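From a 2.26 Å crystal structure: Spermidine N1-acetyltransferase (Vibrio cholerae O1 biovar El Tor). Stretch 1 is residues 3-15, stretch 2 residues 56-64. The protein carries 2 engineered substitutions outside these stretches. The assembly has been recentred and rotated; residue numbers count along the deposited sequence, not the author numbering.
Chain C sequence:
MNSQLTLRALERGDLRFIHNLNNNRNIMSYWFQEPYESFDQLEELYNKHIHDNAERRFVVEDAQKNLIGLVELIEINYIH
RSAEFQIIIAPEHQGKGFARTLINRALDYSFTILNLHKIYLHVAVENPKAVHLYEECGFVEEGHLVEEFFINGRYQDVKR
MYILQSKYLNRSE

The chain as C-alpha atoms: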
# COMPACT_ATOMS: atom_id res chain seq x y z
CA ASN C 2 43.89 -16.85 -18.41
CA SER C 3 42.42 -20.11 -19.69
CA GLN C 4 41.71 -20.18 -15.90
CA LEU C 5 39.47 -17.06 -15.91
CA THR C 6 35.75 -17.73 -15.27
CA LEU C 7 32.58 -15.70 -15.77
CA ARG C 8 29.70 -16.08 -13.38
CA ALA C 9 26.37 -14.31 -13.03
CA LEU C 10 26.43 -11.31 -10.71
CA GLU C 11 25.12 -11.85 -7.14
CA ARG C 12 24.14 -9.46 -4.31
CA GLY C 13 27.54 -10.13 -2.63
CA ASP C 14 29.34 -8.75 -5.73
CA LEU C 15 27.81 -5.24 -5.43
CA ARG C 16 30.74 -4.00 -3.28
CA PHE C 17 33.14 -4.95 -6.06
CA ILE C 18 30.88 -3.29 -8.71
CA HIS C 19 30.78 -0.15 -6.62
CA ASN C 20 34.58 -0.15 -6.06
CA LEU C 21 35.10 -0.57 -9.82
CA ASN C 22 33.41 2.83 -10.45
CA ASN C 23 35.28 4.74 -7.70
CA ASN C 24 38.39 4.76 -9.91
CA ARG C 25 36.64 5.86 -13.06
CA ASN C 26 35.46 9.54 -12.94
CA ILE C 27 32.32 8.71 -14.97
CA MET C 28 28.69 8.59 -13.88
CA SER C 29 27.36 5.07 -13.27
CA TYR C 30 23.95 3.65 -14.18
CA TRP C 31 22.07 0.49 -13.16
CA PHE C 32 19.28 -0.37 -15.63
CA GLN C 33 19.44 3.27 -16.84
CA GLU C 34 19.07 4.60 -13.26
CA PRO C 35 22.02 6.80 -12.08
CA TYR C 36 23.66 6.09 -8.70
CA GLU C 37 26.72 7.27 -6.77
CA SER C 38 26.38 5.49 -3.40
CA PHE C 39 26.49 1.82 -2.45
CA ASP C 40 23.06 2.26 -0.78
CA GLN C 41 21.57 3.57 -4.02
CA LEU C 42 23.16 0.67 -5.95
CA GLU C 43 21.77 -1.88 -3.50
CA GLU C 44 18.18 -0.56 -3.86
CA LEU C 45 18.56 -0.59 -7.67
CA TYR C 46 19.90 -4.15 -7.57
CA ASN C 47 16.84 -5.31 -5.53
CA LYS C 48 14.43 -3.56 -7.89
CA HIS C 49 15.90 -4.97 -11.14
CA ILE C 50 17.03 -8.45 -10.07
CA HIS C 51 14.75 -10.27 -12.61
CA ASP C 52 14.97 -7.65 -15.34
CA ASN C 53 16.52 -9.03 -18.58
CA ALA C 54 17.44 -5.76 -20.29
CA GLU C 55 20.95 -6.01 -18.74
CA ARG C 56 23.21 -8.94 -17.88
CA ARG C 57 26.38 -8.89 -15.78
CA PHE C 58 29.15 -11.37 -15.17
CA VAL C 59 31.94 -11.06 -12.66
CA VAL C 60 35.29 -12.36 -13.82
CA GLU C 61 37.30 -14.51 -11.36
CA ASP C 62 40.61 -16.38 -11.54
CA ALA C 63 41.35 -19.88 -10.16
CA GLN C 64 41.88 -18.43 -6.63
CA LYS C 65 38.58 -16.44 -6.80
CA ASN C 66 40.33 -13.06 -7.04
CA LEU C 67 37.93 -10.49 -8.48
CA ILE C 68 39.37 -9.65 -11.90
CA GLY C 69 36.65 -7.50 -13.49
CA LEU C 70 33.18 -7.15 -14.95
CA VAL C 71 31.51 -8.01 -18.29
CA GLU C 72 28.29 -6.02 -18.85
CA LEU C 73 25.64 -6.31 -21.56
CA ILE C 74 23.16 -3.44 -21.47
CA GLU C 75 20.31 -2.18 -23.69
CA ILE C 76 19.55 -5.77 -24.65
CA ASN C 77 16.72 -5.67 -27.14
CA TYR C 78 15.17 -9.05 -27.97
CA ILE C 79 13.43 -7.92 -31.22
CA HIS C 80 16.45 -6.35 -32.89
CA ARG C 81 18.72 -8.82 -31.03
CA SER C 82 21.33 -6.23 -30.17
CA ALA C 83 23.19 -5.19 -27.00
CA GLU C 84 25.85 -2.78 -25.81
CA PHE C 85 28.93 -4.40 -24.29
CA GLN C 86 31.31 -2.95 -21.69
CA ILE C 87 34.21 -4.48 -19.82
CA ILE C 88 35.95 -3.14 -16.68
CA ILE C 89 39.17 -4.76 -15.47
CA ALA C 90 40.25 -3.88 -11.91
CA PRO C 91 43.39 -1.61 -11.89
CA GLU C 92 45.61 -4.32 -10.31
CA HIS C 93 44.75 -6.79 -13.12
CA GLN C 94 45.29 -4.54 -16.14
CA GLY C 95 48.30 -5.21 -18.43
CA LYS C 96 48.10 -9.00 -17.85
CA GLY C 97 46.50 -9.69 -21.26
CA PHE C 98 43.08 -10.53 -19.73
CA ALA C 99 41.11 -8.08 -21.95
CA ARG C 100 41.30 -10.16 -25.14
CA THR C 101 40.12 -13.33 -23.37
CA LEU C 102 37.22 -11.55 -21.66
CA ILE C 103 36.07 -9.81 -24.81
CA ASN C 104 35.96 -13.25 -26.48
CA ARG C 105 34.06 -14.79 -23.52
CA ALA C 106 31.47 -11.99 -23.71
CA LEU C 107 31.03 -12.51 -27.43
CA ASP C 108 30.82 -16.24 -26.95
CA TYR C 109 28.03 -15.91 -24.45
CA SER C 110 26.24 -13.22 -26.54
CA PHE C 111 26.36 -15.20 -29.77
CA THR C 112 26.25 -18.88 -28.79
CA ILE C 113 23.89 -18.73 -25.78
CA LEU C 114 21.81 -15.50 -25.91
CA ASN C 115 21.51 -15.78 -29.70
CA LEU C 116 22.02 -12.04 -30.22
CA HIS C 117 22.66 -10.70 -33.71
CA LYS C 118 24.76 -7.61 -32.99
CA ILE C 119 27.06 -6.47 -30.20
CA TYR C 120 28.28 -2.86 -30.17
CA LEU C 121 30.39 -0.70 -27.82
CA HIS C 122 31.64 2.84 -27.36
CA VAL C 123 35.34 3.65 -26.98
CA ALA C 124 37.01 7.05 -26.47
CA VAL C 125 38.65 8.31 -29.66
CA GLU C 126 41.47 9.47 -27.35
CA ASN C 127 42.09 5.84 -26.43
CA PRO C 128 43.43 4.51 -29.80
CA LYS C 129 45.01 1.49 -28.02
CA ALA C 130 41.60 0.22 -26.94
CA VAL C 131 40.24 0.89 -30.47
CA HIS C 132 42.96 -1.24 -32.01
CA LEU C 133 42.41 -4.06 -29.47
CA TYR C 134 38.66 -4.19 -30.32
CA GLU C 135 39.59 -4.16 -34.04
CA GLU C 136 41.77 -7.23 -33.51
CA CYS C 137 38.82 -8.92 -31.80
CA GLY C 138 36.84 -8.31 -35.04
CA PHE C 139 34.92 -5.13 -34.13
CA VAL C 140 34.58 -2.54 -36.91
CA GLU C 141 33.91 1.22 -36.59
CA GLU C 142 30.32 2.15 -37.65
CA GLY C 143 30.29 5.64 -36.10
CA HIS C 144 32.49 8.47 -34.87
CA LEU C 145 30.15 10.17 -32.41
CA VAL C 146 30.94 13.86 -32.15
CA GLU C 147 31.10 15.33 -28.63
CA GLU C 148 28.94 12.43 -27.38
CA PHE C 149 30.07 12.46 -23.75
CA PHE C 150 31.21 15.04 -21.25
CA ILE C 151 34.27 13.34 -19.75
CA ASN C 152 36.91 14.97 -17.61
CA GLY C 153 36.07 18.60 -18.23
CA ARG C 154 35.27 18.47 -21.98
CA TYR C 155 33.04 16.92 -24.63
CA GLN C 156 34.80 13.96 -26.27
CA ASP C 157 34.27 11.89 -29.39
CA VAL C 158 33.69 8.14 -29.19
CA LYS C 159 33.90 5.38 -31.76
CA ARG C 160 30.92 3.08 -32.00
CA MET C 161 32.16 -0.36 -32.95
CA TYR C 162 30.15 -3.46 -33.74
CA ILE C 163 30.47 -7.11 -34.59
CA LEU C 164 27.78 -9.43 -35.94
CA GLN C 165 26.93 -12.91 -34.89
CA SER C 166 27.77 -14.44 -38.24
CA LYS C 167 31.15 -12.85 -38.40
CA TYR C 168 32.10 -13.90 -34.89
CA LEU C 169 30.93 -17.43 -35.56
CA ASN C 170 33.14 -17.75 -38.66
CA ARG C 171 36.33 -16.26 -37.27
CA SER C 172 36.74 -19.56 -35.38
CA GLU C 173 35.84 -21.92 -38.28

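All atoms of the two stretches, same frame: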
# COMPACT_ATOMS: atom_id res chain seq x y z
N SER C 3 43.30 -18.96 -19.47
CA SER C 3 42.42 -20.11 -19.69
C SER C 3 41.61 -20.34 -18.39
O SER C 3 40.45 -20.81 -18.43
CB SER C 3 43.29 -21.34 -20.04
N GLN C 4 42.23 -19.98 -17.26
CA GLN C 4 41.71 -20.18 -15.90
C GLN C 4 40.82 -19.04 -15.38
O GLN C 4 40.46 -19.06 -14.20
CB GLN C 4 42.87 -20.43 -14.94
CG GLN C 4 43.63 -21.71 -15.26
CD GLN C 4 44.77 -21.99 -14.30
OE1 GLN C 4 44.71 -21.63 -13.12
NE2 GLN C 4 45.82 -22.65 -14.80
N LEU C 5 40.47 -18.08 -16.24
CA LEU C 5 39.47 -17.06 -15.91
C LEU C 5 38.05 -17.58 -16.12
O LEU C 5 37.77 -18.20 -17.12
CB LEU C 5 39.66 -15.78 -16.73
CG LEU C 5 40.96 -14.99 -16.61
CD1 LEU C 5 40.86 -13.78 -17.52
CD2 LEU C 5 41.27 -14.54 -15.19
N THR C 6 37.17 -17.31 -15.18
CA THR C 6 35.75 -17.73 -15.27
C THR C 6 34.82 -16.53 -15.22
O THR C 6 35.15 -15.49 -14.64
CB THR C 6 35.38 -18.72 -14.14
OG1 THR C 6 35.69 -18.11 -12.89
CG2 THR C 6 36.19 -20.04 -14.23
N LEU C 7 33.67 -16.66 -15.86
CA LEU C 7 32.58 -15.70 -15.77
C LEU C 7 31.47 -16.34 -14.98
O LEU C 7 31.14 -17.51 -15.19
CB LEU C 7 32.02 -15.33 -17.15
CG LEU C 7 32.65 -14.12 -17.86
CD1 LEU C 7 34.11 -14.40 -18.17
CD2 LEU C 7 31.91 -13.83 -19.15
N ARG C 8 30.90 -15.60 -14.03
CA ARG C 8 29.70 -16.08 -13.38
C ARG C 8 28.73 -14.92 -13.18
O ARG C 8 29.15 -13.74 -13.07
CB ARG C 8 29.98 -16.86 -12.07
CG ARG C 8 30.38 -16.00 -10.91
CD ARG C 8 30.43 -16.66 -9.53
NE ARG C 8 31.22 -15.70 -8.72
CZ ARG C 8 30.74 -14.54 -8.23
NH1 ARG C 8 29.44 -14.20 -8.39
NH2 ARG C 8 31.56 -13.70 -7.59
N ALA C 9 27.46 -15.26 -13.15
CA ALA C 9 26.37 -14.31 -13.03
C ALA C 9 26.56 -13.52 -11.74
O ALA C 9 26.92 -14.09 -10.69
CB ALA C 9 25.04 -15.05 -13.02
N LEU C 10 26.33 -12.22 -11.84
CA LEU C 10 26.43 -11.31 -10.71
C LEU C 10 25.47 -11.67 -9.58
O LEU C 10 24.33 -12.01 -9.84
CB LEU C 10 26.20 -9.88 -11.21
CG LEU C 10 26.20 -8.81 -10.14
CD1 LEU C 10 27.20 -7.75 -10.54
CD2 LEU C 10 24.82 -8.22 -10.10
N GLU C 11 25.93 -11.55 -8.33
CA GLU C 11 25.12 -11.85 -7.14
C GLU C 11 25.11 -10.60 -6.26
O GLU C 11 25.97 -9.73 -6.42
CB GLU C 11 25.72 -13.03 -6.33
CG GLU C 11 25.94 -14.32 -7.11
CD GLU C 11 24.68 -15.12 -7.36
OE1 GLU C 11 24.77 -16.15 -8.09
OE2 GLU C 11 23.59 -14.73 -6.86
N ARG C 12 24.18 -10.54 -5.30
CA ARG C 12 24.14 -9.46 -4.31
C ARG C 12 25.52 -9.20 -3.67
O ARG C 12 25.93 -8.05 -3.51
CB ARG C 12 23.08 -9.70 -3.24
CG ARG C 12 22.87 -8.53 -2.27
CD ARG C 12 21.73 -8.83 -1.28
NE ARG C 12 20.43 -8.46 -1.85
CZ ARG C 12 19.56 -9.31 -2.39
NH1 ARG C 12 18.43 -8.84 -2.89
NH2 ARG C 12 19.80 -10.64 -2.43
N GLY C 13 26.22 -10.27 -3.30
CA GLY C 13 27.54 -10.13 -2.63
C GLY C 13 28.60 -9.46 -3.51
O GLY C 13 29.61 -9.04 -3.00
N ASP C 14 28.38 -9.37 -4.82
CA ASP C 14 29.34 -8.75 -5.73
C ASP C 14 29.16 -7.24 -5.86
O ASP C 14 29.98 -6.59 -6.51
CB ASP C 14 29.21 -9.37 -7.13
CG ASP C 14 29.46 -10.85 -7.14
OD1 ASP C 14 30.43 -11.31 -6.49
OD2 ASP C 14 28.70 -11.58 -7.83
N LEU C 15 28.11 -6.67 -5.25
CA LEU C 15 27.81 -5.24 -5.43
C LEU C 15 28.96 -4.32 -4.93
O LEU C 15 29.25 -3.28 -5.54
CB LEU C 15 26.49 -4.85 -4.76
CG LEU C 15 25.19 -5.47 -5.38
CD1 LEU C 15 23.98 -5.04 -4.54
CD2 LEU C 15 25.01 -5.09 -6.85
N ARG C 56 22.63 -7.70 -18.39
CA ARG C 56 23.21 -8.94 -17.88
C ARG C 56 24.67 -8.68 -17.52
O ARG C 56 25.41 -8.04 -18.31
CB ARG C 56 23.10 -10.07 -18.90
CG ARG C 56 21.66 -10.57 -19.15
CD ARG C 56 21.64 -11.53 -20.34
NE ARG C 56 20.29 -11.80 -20.83
CZ ARG C 56 19.48 -12.75 -20.35
NH1 ARG C 56 19.89 -13.56 -19.39
NH2 ARG C 56 18.27 -12.91 -20.83
N ARG C 57 25.06 -9.16 -16.34
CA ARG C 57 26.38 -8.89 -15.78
C ARG C 57 27.05 -10.14 -15.28
O ARG C 57 26.42 -11.03 -14.70
CB ARG C 57 26.30 -7.85 -14.65
CG ARG C 57 26.05 -6.45 -15.20
CD ARG C 57 25.90 -5.41 -14.08
NE ARG C 57 25.72 -4.08 -14.69
CZ ARG C 57 24.53 -3.58 -15.05
NH1 ARG C 57 24.48 -2.40 -15.63
NH2 ARG C 57 23.39 -4.24 -14.84
N PHE C 58 28.37 -10.21 -15.52
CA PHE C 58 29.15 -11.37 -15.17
C PHE C 58 30.41 -10.89 -14.50
O PHE C 58 31.11 -10.01 -15.03
CB PHE C 58 29.45 -12.20 -16.44
CG PHE C 58 28.22 -12.72 -17.09
CD1 PHE C 58 27.62 -13.89 -16.61
CD2 PHE C 58 27.59 -11.99 -18.10
CE1 PHE C 58 26.43 -14.35 -17.17
CE2 PHE C 58 26.40 -12.45 -18.65
CZ PHE C 58 25.83 -13.64 -18.21
N VAL C 59 30.68 -11.41 -13.30
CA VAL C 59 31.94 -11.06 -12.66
C VAL C 59 33.00 -12.07 -13.08
O VAL C 59 32.74 -13.27 -13.19
CB VAL C 59 31.87 -10.78 -11.14
CG1 VAL C 59 30.46 -10.46 -10.66
CG2 VAL C 59 32.49 -11.88 -10.30
N VAL C 60 34.18 -11.55 -13.36
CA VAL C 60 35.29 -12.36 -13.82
C VAL C 60 36.15 -12.70 -12.60
O VAL C 60 36.55 -11.81 -11.85
CB VAL C 60 36.10 -11.60 -14.89
CG1 VAL C 60 37.31 -12.41 -15.35
CG2 VAL C 60 35.20 -11.21 -16.07
N GLU C 61 36.41 -14.00 -12.41
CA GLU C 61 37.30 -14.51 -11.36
C GLU C 61 38.43 -15.36 -11.94
O GLU C 61 38.28 -15.95 -13.01
CB GLU C 61 36.52 -15.33 -10.32
CG GLU C 61 35.59 -14.48 -9.45
CD GLU C 61 34.52 -15.29 -8.73
OE1 GLU C 61 34.24 -14.96 -7.56
OE2 GLU C 61 33.96 -16.24 -9.34
N ASP C 62 39.55 -15.42 -11.22
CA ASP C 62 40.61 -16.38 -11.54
C ASP C 62 40.43 -17.65 -10.70
O ASP C 62 39.47 -17.76 -9.93
CB ASP C 62 42.02 -15.75 -11.41
CG ASP C 62 42.41 -15.38 -9.96
OD1 ASP C 62 41.78 -15.84 -8.98
OD2 ASP C 62 43.39 -14.62 -9.81
N ALA C 63 41.37 -18.59 -10.86
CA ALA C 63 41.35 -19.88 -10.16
C ALA C 63 41.26 -19.73 -8.63
O ALA C 63 40.60 -20.54 -7.98
CB ALA C 63 42.57 -20.71 -10.54
N GLN C 64 41.89 -18.70 -8.08
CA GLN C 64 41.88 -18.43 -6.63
C GLN C 64 40.69 -17.59 -6.16
O GLN C 64 40.62 -17.22 -4.98
CB GLN C 64 43.18 -17.73 -6.17
CG GLN C 64 44.39 -18.65 -6.04
CD GLN C 64 44.99 -19.00 -7.39
OE1 GLN C 64 45.08 -18.15 -8.30
NE2 GLN C 64 45.39 -20.25 -7.54

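The apolar centre of this contact lies on the sheet face that carries Leu7, Ala9, Phe58 and Val60. Leu7 serves two neighbours: its CG lies 4.0 Å from Phe58 CB, and its CD1 lies 4.0 Å from Val60 CG2. Opposite Phe58 stands Ala9, whose small side chain still reaches the ring, CB to CE1 at 4.4 Å.

Beneath these side chains, strands 6-9 and 56-61 run antiparallel. Thr6 and Glu61 exchange backbone bonds in both directions, Thr6 N to Glu61 O at 2.8 Å and Glu61 N to Thr6 O at 3.0 Å; Arg8 and Val59 repeat the pattern, with Arg8 N to Val59 O at 3.1 Å and Val59 N to Arg8 O at 2.8 Å. Leu10 N extends the ladder past the strand to Arg57 O, at 3.1 Å.

The other face, with Thr6, Arg8, Val59 and Glu61, is the polar edge. Arg8 lays one guanidinium face over Val59 CG2 and spends its hydrogens around the rim: NE meets Glu61 OE2 at 2.9 Å in a salt bridge, NH2 bonds Glu61 OE1 at 3.0 Å, and NH1 pairs with Asp14 OD2 at 2.8 Å. One arginine thus ties both carboxylates together, and Asp14 OD2 also accepts Glu11 N at 2.8 Å, which fixes the turn beside the strand.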